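Local structure of FEZ-1 protein (Fluoribacter gormanii, 5WCK) at residues G79-L82 with I83-T87; F59-S62 with D63-I66; K106-F109 with H110-N113; S41-E44 with A45-P48; A112-S115 with S116-F119. The protein probably hydrolyses beta-lactam antibiotics, working as a monomeric subclass B3 metallo-beta-lactamase that holds two zinc ions in its active site. The protein carries 2 engineered substitutions. One frame throughout, in Å; residues are numbered along the deposited sequence.

In the fold
The five contacts fall into two groups in a metallo-beta-lactamase fold, contacts 1, 2 and 4 in one and contacts 3 and 5 in the other. Contacts 1 and 4 touch, with centres 9 Å apart: the loop ahead of helix 47-56 lies against the start of helix 80-87, just beyond the zinc ligands D75 and H76. Contact 2 leads into strand 64-68 away from the metal site, and its F61 packs on Q86 and T87 of contact 1. Contacts 3 and 5 share A112 and N113, their centres 7 Å apart, and form one surface loop; Y111 of contact 3 comes about 7 Å from a zinc ion and T117 of contact 5 about 9 Å, measured from their side chains.

Contact 1: residues G79-L82 with I83-T87; sequences GSEL and IKQQT
G79 starts the bonding of helix 80-87: its carbonyl accepts the N-H of I83, with G79 O and I83 N 3.1 Å apart, while CG1 of I83 lies alongside the same oxygen. The backbone N of G79 is bonded to D42, in the loop before helix 47-56. S80 continues the helical pattern, its O taking the N-H of K84 at 2.9 Å from K84 N. Its hydroxyl bonds S41 OG and A77 O. The pattern goes on through E81 O and L82 O, bonded to Q85 N and Q86 N, with side-chain contacts added. CG of E81 stands anti to the backbone N (chi1 -179°) and the chain then bends at chi2, which brings the carboxylate beside K84 and Q85. One water, 2.7 Å from E81 OE1, donates to it and accepts from K84 NZ, bridging opposite charges whose own atoms, OE1 and NZ, stay 4.9 Å apart; NZ also bonds T123 O. Against Q85 the carboxylate plane is turned by 76° from the amide, and OE2 rests 3.6 Å from Q85 CG. L82, last of the four, runs side by side with Q86, its CB 3.9 Å from Q86 NE2, and it also packs on V47. One turn further, the helix closes with T87 OG1 donating to I83 O at 2.7 Å from above the carbonyl plane. These i to i+4 relations are those of a short amphipathic helix, here the one that follows the zinc-binding HxHxDH sequence (H71, H73, D75, H76) of the metallo-beta-lactamase fold, with I83 buried and Q85 exposed.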
# COMPACT_ATOMS: atom_id res chain seq x y z
N GLY A 79 -3.79 3.66 -11.84
CA GLY A 79 -4.71 2.73 -12.53
C GLY A 79 -6.14 2.77 -12.02
O GLY A 79 -6.98 2.01 -12.52
N SER A 80 -6.45 3.60 -11.02
CA SER A 80 -7.72 3.48 -10.29
C SER A 80 -8.92 3.79 -11.19
O SER A 80 -9.92 3.07 -11.14
CB SER A 80 -7.74 4.29 -9.04
OG SER A 80 -6.80 3.75 -8.09
N GLU A 81 -8.83 4.84 -12.01
CA GLU A 81 -9.99 5.19 -12.88
C GLU A 81 -10.31 4.01 -13.82
O GLU A 81 -11.49 3.67 -13.98
CB GLU A 81 -9.75 6.49 -13.63
CG GLU A 81 -10.94 6.88 -14.52
CD GLU A 81 -12.29 7.04 -13.84
OE1 GLU A 81 -12.34 7.20 -12.60
OE2 GLU A 81 -13.32 7.03 -14.57
N LEU A 82 -9.29 3.41 -14.43
CA LEU A 82 -9.49 2.25 -15.31
C LEU A 82 -10.18 1.11 -14.56
O LEU A 82 -11.10 0.49 -15.07
CB LEU A 82 -8.15 1.75 -15.85
CG LEU A 82 -7.47 2.65 -16.89
CD1 LEU A 82 -6.03 2.21 -17.05
CD2 LEU A 82 -8.23 2.57 -18.22
N ILE A 83 -9.73 0.83 -13.34
CA ILE A 83 -10.34 -0.26 -12.57
C ILE A 83 -11.81 0.06 -12.29
O ILE A 83 -12.65 -0.83 -12.40
CB ILE A 83 -9.53 -0.56 -11.29
CG1 ILE A 83 -8.18 -1.15 -11.71
CG2 ILE A 83 -10.31 -1.49 -10.37
CD1 ILE A 83 -7.26 -1.56 -10.60
N LYS A 84 -12.11 1.30 -11.94
CA LYS A 84 -13.49 1.73 -11.67
C LYS A 84 -14.33 1.56 -12.95
O LYS A 84 -15.46 1.07 -12.89
CB LYS A 84 -13.56 3.17 -11.18
CG LYS A 84 -12.95 3.43 -9.80
CD LYS A 84 -13.26 4.81 -9.29
CE LYS A 84 -14.69 4.96 -8.81
NZ LYS A 84 -15.07 6.38 -8.61
N GLN A 85 -13.78 1.96 -14.09
CA GLN A 85 -14.51 1.88 -15.39
C GLN A 85 -14.83 0.42 -15.72
O GLN A 85 -15.93 0.13 -16.23
CB GLN A 85 -13.70 2.50 -16.53
CG GLN A 85 -13.68 4.02 -16.50
CD GLN A 85 -12.74 4.67 -17.50
OE1 GLN A 85 -11.77 4.08 -17.96
NE2 GLN A 85 -12.99 5.94 -17.77
N GLN A 86 -13.87 -0.48 -15.47
CA GLN A 86 -13.92 -1.86 -15.93
C GLN A 86 -14.68 -2.77 -14.95
O GLN A 86 -15.16 -3.80 -15.37
CB GLN A 86 -12.52 -2.40 -16.20
CG GLN A 86 -11.86 -1.72 -17.40
CD GLN A 86 -10.42 -2.12 -17.63
OE1 GLN A 86 -10.02 -3.26 -17.37
NE2 GLN A 86 -9.60 -1.17 -18.07
N THR A 87 -14.78 -2.36 -13.67
CA THR A 87 -15.35 -3.26 -12.63
C THR A 87 -16.48 -2.63 -11.82
O THR A 87 -17.19 -3.35 -11.12
CB THR A 87 -14.29 -3.71 -11.60
OG1 THR A 87 -13.90 -2.58 -10.81
CG2 THR A 87 -13.10 -4.37 -12.26
O HOH W 1 -14.25 8.05 -10.90

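Contact 2: residues F59-S62 with D63-I66; sequences FKFS and DTKI. With SO4 (sulfate ion), chain E.
T64 folds back on F61 in the tight part of this turn, where a single carbonyl oxygen takes two donors from one residue. F61 O lies 3.0 Å from T64 N, which comes from above the carbonyl plane, and 2.8 Å from T64 OG1, which comes much closer to that plane. OG1 stands anti to the carbonyl carbon (chi1 -52°), a setting that brings the hydroxyl and the N-H of T64 to the same oxygen. One residue earlier, D63 N donates to K60 O, giving a second i to i+3 bond of the 3-10 kind. The turn ends the loop from helix 47-56 and delivers the chain into strand 64-68, completing a beta-alpha-beta crossover from strand 35-39 to its parallel neighbour. The F61 ring leaves on the buried side, packing on K51, I54, Q86 and T87. The outer side is much looser. There the side chains of K60 and D63 meet by packing alone, where K60 CB lies 3.6 Å from D63 OD2, and a water joins K60 N to OD2. A separate water lies between S62 OG and D63 OD1. At the head of the turn, a sulfate ion, probably from the crystallisation liquor, accepts from F61 N through O3 and from S62 N through O4, each at 2.9 Å. K55 NZ binds the same ion, and further out a water spans S62 O and K65 NZ.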
# COMPACT_ATOMS: atom_id res chain seq x y z
N PHE A 59 -10.18 -16.34 -10.07
CA PHE A 59 -11.16 -15.38 -9.63
C PHE A 59 -11.63 -14.53 -10.81
O PHE A 59 -11.06 -14.57 -11.91
CB PHE A 59 -10.57 -14.56 -8.47
CG PHE A 59 -10.10 -15.41 -7.32
CD1 PHE A 59 -10.96 -16.28 -6.69
CD2 PHE A 59 -8.77 -15.38 -6.90
CE1 PHE A 59 -10.53 -17.07 -5.64
CE2 PHE A 59 -8.33 -16.19 -5.87
CZ PHE A 59 -9.21 -17.04 -5.24
N LYS A 60 -12.69 -13.76 -10.58
CA LYS A 60 -13.27 -12.93 -11.61
C LYS A 60 -12.91 -11.48 -11.35
O LYS A 60 -13.12 -10.96 -10.25
CB LYS A 60 -14.80 -13.07 -11.66
CG LYS A 60 -15.34 -14.43 -12.05
CD LYS A 60 -16.84 -14.44 -12.25
CE LYS A 60 -17.36 -15.83 -12.58
NZ LYS A 60 -18.84 -15.85 -12.60
N PHE A 61 -12.43 -10.79 -12.39
CA PHE A 61 -12.14 -9.38 -12.27
C PHE A 61 -13.43 -8.61 -11.94
O PHE A 61 -13.41 -7.66 -11.14
CB PHE A 61 -11.48 -8.89 -13.56
CG PHE A 61 -10.87 -7.52 -13.51
CD1 PHE A 61 -10.02 -7.14 -12.49
CD2 PHE A 61 -11.10 -6.61 -14.55
CE1 PHE A 61 -9.45 -5.89 -12.47
CE2 PHE A 61 -10.49 -5.37 -14.56
CZ PHE A 61 -9.67 -5.00 -13.50
N SER A 62 -14.56 -9.06 -12.52
CA SER A 62 -15.86 -8.44 -12.33
C SER A 62 -16.34 -8.56 -10.88
O SER A 62 -17.27 -7.87 -10.51
CB SER A 62 -16.90 -9.06 -13.28
OG SER A 62 -17.05 -10.44 -13.04
N ASP A 63 -15.70 -9.43 -10.07
CA ASP A 63 -16.09 -9.56 -8.66
C ASP A 63 -15.33 -8.56 -7.77
O ASP A 63 -15.48 -8.63 -6.55
CB ASP A 63 -15.81 -10.97 -8.14
CG ASP A 63 -16.86 -12.00 -8.55
OD1 ASP A 63 -17.96 -11.57 -8.96
OD2 ASP A 63 -16.55 -13.21 -8.47
N THR A 64 -14.54 -7.65 -8.35
CA THR A 64 -13.85 -6.63 -7.54
C THR A 64 -14.88 -5.60 -7.06
O THR A 64 -15.39 -4.79 -7.86
CB THR A 64 -12.76 -5.92 -8.34
OG1 THR A 64 -11.89 -6.88 -8.95
CG2 THR A 64 -11.92 -4.98 -7.49
N LYS A 65 -15.20 -5.65 -5.76
CA LYS A 65 -16.23 -4.80 -5.17
C LYS A 65 -15.67 -3.49 -4.59
O LYS A 65 -16.41 -2.48 -4.50
CB LYS A 65 -16.94 -5.52 -4.03
CG LYS A 65 -17.64 -6.81 -4.42
CD LYS A 65 -18.79 -6.59 -5.37
CE LYS A 65 -19.55 -7.87 -5.65
NZ LYS A 65 -20.61 -7.66 -6.66
N ILE A 66 -14.41 -3.53 -4.12
CA ILE A 66 -13.81 -2.43 -3.35
C ILE A 66 -12.37 -2.27 -3.85
O ILE A 66 -11.67 -3.28 -4.01
CB ILE A 66 -13.83 -2.69 -1.82
CG1 ILE A 66 -15.26 -2.83 -1.29
CG2 ILE A 66 -13.10 -1.59 -1.09
CD1 ILE A 66 -15.34 -3.19 0.19
S SO4 E . -13.78 -11.64 -15.67
O1 SO4 E . -13.18 -11.29 -16.99
O2 SO4 E . -14.90 -12.60 -15.87
O3 SO4 E . -12.80 -12.31 -14.85
O4 SO4 E . -14.36 -10.43 -15.08
O HOH W 2 -11.71 -9.64 -8.29
O HOH W 3 -13.94 -13.98 -7.91
O HOH W 4 -19.05 -10.91 -11.28
O HOH W 5 -19.27 -6.67 -8.87

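Contact 3: residues K106-F109 with H110-N113; sequences KSDF and HYAN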
# COMPACT_ATOMS: atom_id res chain seq x y z
N LYS A 106 -2.40 17.04 -8.88
CA LYS A 106 -2.13 18.48 -8.99
C LYS A 106 -2.09 19.20 -7.64
O LYS A 106 -1.47 20.28 -7.55
CB LYS A 106 -3.13 19.11 -9.97
CG LYS A 106 -2.90 18.63 -11.39
CD LYS A 106 -3.78 19.31 -12.42
CE LYS A 106 -3.43 18.86 -13.82
NZ LYS A 106 -4.31 19.49 -14.84
N SER A 107 -2.69 18.62 -6.57
CA SER A 107 -2.68 19.21 -5.24
C SER A 107 -1.60 18.61 -4.32
O SER A 107 -1.57 18.90 -3.13
CB SER A 107 -4.02 19.12 -4.57
OG SER A 107 -4.33 17.76 -4.23
N ASP A 108 -0.72 17.77 -4.87
CA ASP A 108 0.28 17.08 -4.04
C ASP A 108 1.18 18.12 -3.37
O ASP A 108 1.68 19.04 -4.03
CB ASP A 108 1.08 16.11 -4.90
CG ASP A 108 1.99 15.18 -4.11
OD1 ASP A 108 3.02 15.66 -3.58
OD2 ASP A 108 1.64 13.99 -4.05
N PHE A 109 1.43 17.95 -2.06
CA PHE A 109 2.21 18.92 -1.31
C PHE A 109 3.62 19.08 -1.86
O PHE A 109 4.24 20.14 -1.64
CB PHE A 109 2.31 18.57 0.19
CG PHE A 109 3.33 17.50 0.52
CD1 PHE A 109 2.98 16.16 0.53
CD2 PHE A 109 4.64 17.85 0.85
CE1 PHE A 109 3.92 15.19 0.85
CE2 PHE A 109 5.57 16.87 1.16
CZ PHE A 109 5.20 15.55 1.17
N HIS A 110 4.14 18.04 -2.53
CA HIS A 110 5.50 18.04 -3.01
C HIS A 110 5.59 18.09 -4.53
O HIS A 110 6.48 18.78 -5.06
CB HIS A 110 6.28 16.82 -2.48
CG HIS A 110 7.73 16.96 -2.76
ND1 HIS A 110 8.55 17.74 -1.98
CD2 HIS A 110 8.49 16.47 -3.74
CE1 HIS A 110 9.76 17.71 -2.49
NE2 HIS A 110 9.75 16.96 -3.56
N TYR A 111 4.71 17.35 -5.23
CA TYR A 111 4.85 17.06 -6.68
C TYR A 111 3.80 17.83 -7.52
O TYR A 111 3.65 17.55 -8.70
CB TYR A 111 4.72 15.56 -6.96
CG TYR A 111 5.81 14.73 -6.32
CD1 TYR A 111 7.11 14.74 -6.81
CD2 TYR A 111 5.53 13.96 -5.21
CE1 TYR A 111 8.10 13.97 -6.22
CE2 TYR A 111 6.53 13.22 -4.57
CZ TYR A 111 7.81 13.23 -5.08
OH TYR A 111 8.81 12.50 -4.49
N ALA A 112 3.13 18.83 -6.92
CA ALA A 112 2.10 19.63 -7.64
C ALA A 112 2.65 20.19 -8.96
O ALA A 112 1.89 20.27 -9.95
CB ALA A 112 1.60 20.74 -6.76
N ASN A 113 3.93 20.58 -8.97
CA ASN A 113 4.53 21.20 -10.17
C ASN A 113 5.39 20.22 -10.97
O ASN A 113 6.18 20.66 -11.79
CB ASN A 113 5.28 22.49 -9.77
CG ASN A 113 4.33 23.66 -9.63
OD1 ASN A 113 3.51 23.88 -10.53
ND2 ASN A 113 4.43 24.40 -8.54
O HOH W 6 -0.81 21.84 -10.02
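Hydrogen bonds to D108 draw the loop closed round H110 and Y111. Its OD1 grips two consecutive backbone N-H groups: H110 N at 2.8 Å, on the anti side and close to the carboxylate plane, and Y111 N at 2.9 Å, from above that plane. CG anti to the backbone N (chi1 -171°) carries the carboxylate across to these donors. The bond to H110 N makes this an Asx turn, and with the weak bond from A112 N to D108 O it extends to an Asx motif. The turn lies in the long loop between helix 95-103 and strand 126-128, at the rim of the zinc site, where D108 packs on the zinc ligand H73. Aromatic contacts form the second group. The CB of H110 sits over one face of the F109 ring, 3.9 Å from its centroid, while the imidazole turns its edge toward that face in an offset edge-to-face pair, ring centroids 6.0 Å and planes 65° apart. Y111 meets H73 with its ring, and its hydroxyl bonds N178. Van der Waals and water contacts complete the closure: A112 CB touches K106 O and D108 O, each at 3.2 Å, and one water donates to both K106 O and A112 O.

Contact 4: residues S41-E44 with A45-P48; sequences SDLE and ANVP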
# COMPACT_ATOMS: atom_id res chain seq x y z
N SER A 41 -3.80 0.03 -7.52
CA SER A 41 -4.13 -0.08 -8.96
C SER A 41 -2.86 0.09 -9.81
O SER A 41 -2.92 -0.20 -10.97
CB SER A 41 -5.16 0.94 -9.32
OG SER A 41 -4.72 2.20 -8.90
N ASP A 42 -1.77 0.55 -9.19
CA ASP A 42 -0.46 0.64 -9.85
C ASP A 42 -0.53 1.58 -11.06
O ASP A 42 -1.31 2.52 -11.08
CB ASP A 42 0.06 -0.77 -10.13
CG ASP A 42 0.10 -1.68 -8.92
OD1 ASP A 42 0.07 -1.14 -7.79
OD2 ASP A 42 0.19 -2.91 -9.12
N LEU A 43 0.36 1.37 -12.03
CA LEU A 43 0.35 2.21 -13.23
C LEU A 43 -0.80 1.77 -14.16
O LEU A 43 -1.23 0.61 -14.10
CB LEU A 43 1.68 2.05 -13.97
CG LEU A 43 2.93 2.33 -13.15
CD1 LEU A 43 4.17 1.99 -13.97
CD2 LEU A 43 2.96 3.76 -12.67
N GLU A 44 -1.23 2.67 -15.05
CA GLU A 44 -2.24 2.30 -16.05
C GLU A 44 -1.82 1.04 -16.80
O GLU A 44 -2.65 0.15 -17.05
CB GLU A 44 -2.46 3.45 -17.04
CG GLU A 44 -3.27 4.58 -16.48
CD GLU A 44 -3.63 5.62 -17.54
OE1 GLU A 44 -3.93 6.77 -17.18
OE2 GLU A 44 -3.58 5.26 -18.73
N ALA A 45 -0.53 0.94 -17.16
CA ALA A 45 0.02 -0.23 -17.86
C ALA A 45 -0.10 -1.52 -17.04
O ALA A 45 -0.04 -2.60 -17.60
CB ALA A 45 1.47 0.04 -18.21
N ASN A 46 -0.25 -1.41 -15.71
CA ASN A 46 -0.30 -2.60 -14.88
C ASN A 46 -1.74 -3.11 -14.71
O ASN A 46 -1.92 -4.22 -14.20
CB ASN A 46 0.29 -2.34 -13.49
CG ASN A 46 1.73 -1.89 -13.54
OD1 ASN A 46 2.09 -0.94 -12.85
ND2 ASN A 46 2.55 -2.51 -14.38
N VAL A 47 -2.76 -2.33 -15.10
CA VAL A 47 -4.15 -2.76 -14.89
C VAL A 47 -4.43 -4.06 -15.65
O VAL A 47 -4.99 -5.01 -15.09
CB VAL A 47 -5.16 -1.63 -15.21
CG1 VAL A 47 -6.60 -2.13 -15.20
CG2 VAL A 47 -5.02 -0.48 -14.23
N PRO A 48 -4.05 -4.24 -16.94
CA PRO A 48 -4.25 -5.55 -17.56
C PRO A 48 -3.49 -6.69 -16.87
O PRO A 48 -3.93 -7.84 -16.90
CB PRO A 48 -3.76 -5.37 -19.00
CG PRO A 48 -3.75 -3.89 -19.21
CD PRO A 48 -3.54 -3.23 -17.86
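L43 and N46 meet in a local turn where the loop after strand 35-39 winds into helix 47-56, the helix of the first beta-alpha-beta unit of this metallo-beta-lactamase fold. The side-chain carbonyl of N46 reaches back to the backbone N-H three residues earlier. N46 OD1 accepts the N-H of L43 at 3.0 Å from L43 N, with the donor tilted from the amide's carbonyl plane. N46 N returns a bond to L43 O, the two atoms 2.8 Å apart, which closes the turn. CG of N46 lies beside its own backbone N (chi1 -59°), and the amide therefore runs alongside the L43 side chain, OD1 approaching L43 CB to 3.2 Å. The bond from L43 N to OD1 helps fix the rotation of the buried amide, as does ND2, itself hydrogen-bonded to a residue close by in sequence; OD1 also rests against D42 CB. Next along the chain, E44 O accepts from V47 N at 3.2 Å, and the same oxygen touches P48 CD. Two carboxylates find partners beyond the turn: D42 OD2 with S27 OG and E44 OE1 with T120 OG1. The side chain of D42 is about 5 Å from that of the zinc ligand H76, so the turn backs onto the metal site. V47 packs on L82 and I83, and its CG2 lies 3.9 Å from S41 O, a buried carbonyl oxygen without a hydrogen-bond partner in the model.

Contact 5: residues A112-S115 with S116-F119; sequences ANDS and STYF
Two successive i to i+3 backbone bonds, from T117 N to D114 O at 3.0 Å and from Y118 N to S115 O at 3.2 Å, curl residues 114 to 118 into a 3-10 turn on the loop between helix 95-103 and strand 126-128. Side chains reinforce it at both ends. The hydroxyl of T117 reaches D114 O as well, OG1 lying 2.7 Å from it in the carbonyl plane, while the N-H comes from above. T117 OG1 sits between its own backbone N and carbonyl carbon (chi1 68°), which places both donors of the residue on one oxygen. D114 OD1 is the second shared acceptor: S116 N meets it on the anti side and S116 OG, only 2.5 Å away, on the syn side, both from the same face of the carboxylate. The bond from S116 N makes an Asx turn at the head of the 3-10 segment. The Y118 side chain folds back over S115. Its ring is laid flat over S115 CA, which stands 3.4 Å from the centroid and almost on the ring normal, a CH-pi contact. From the edge of the same ring, OH donates to A112 O, again at 2.5 Å. T117 also packs on Y111, close to the zinc site. Two donors on OD1, one of them the very close S116 hydroxyl, are consistent with an ionised D114, and this exposed loop is held chiefly by polar contacts.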
# COMPACT_ATOMS: atom_id res chain seq x y z
N ALA A 112 3.13 18.83 -6.92
CA ALA A 112 2.10 19.63 -7.64
C ALA A 112 2.65 20.19 -8.96
O ALA A 112 1.89 20.27 -9.95
CB ALA A 112 1.60 20.74 -6.76
N ASN A 113 3.93 20.58 -8.97
CA ASN A 113 4.53 21.20 -10.17
C ASN A 113 5.39 20.22 -10.97
O ASN A 113 6.18 20.66 -11.79
CB ASN A 113 5.28 22.49 -9.77
CG ASN A 113 4.33 23.66 -9.63
OD1 ASN A 113 3.51 23.88 -10.53
ND2 ASN A 113 4.43 24.40 -8.54
N ASP A 114 5.20 18.91 -10.78
CA ASP A 114 5.90 17.87 -11.55
C ASP A 114 4.88 17.05 -12.34
O ASP A 114 4.31 16.07 -11.83
CB ASP A 114 6.71 16.94 -10.63
CG ASP A 114 7.58 15.94 -11.40
OD1 ASP A 114 7.35 15.76 -12.62
OD2 ASP A 114 8.48 15.30 -10.75
N SER A 115 4.63 17.44 -13.60
CA SER A 115 3.56 16.84 -14.39
C SER A 115 3.82 15.35 -14.69
O SER A 115 2.86 14.60 -15.03
CB SER A 115 3.35 17.62 -15.67
OG SER A 115 4.46 17.49 -16.53
N SER A 116 5.06 14.88 -14.52
CA SER A 116 5.43 13.48 -14.71
C SER A 116 4.80 12.59 -13.64
O SER A 116 4.82 11.35 -13.80
CB SER A 116 6.93 13.31 -14.76
OG SER A 116 7.49 13.35 -13.44
N THR A 117 4.26 13.20 -12.57
CA THR A 117 3.67 12.46 -11.46
C THR A 117 2.14 12.49 -11.50
O THR A 117 1.50 11.90 -10.63
CB THR A 117 4.15 13.02 -10.11
OG1 THR A 117 3.64 14.34 -9.90
CG2 THR A 117 5.66 13.00 -10.00
N TYR A 118 1.54 13.18 -12.48
CA TYR A 118 0.11 13.30 -12.53
C TYR A 118 -0.51 11.99 -13.03
O TYR A 118 0.16 11.15 -13.63
CB TYR A 118 -0.34 14.43 -13.47
CG TYR A 118 0.10 15.83 -13.12
CD1 TYR A 118 0.64 16.17 -11.89
CD2 TYR A 118 -0.01 16.83 -14.07
CE1 TYR A 118 1.03 17.47 -11.61
CE2 TYR A 118 0.37 18.13 -13.81
CZ TYR A 118 0.90 18.46 -12.57
OH TYR A 118 1.28 19.74 -12.33
N PHE A 119 -1.78 11.81 -12.71
CA PHE A 119 -2.51 10.61 -13.13
C PHE A 119 -3.99 10.96 -13.31
O PHE A 119 -4.44 12.03 -12.96
CB PHE A 119 -2.25 9.48 -12.12
CG PHE A 119 -2.52 9.82 -10.68
CD1 PHE A 119 -1.55 10.46 -9.90
CD2 PHE A 119 -3.71 9.49 -10.07
CE1 PHE A 119 -1.79 10.76 -8.57
CE2 PHE A 119 -3.95 9.80 -8.74
CZ PHE A 119 -2.99 10.43 -8.00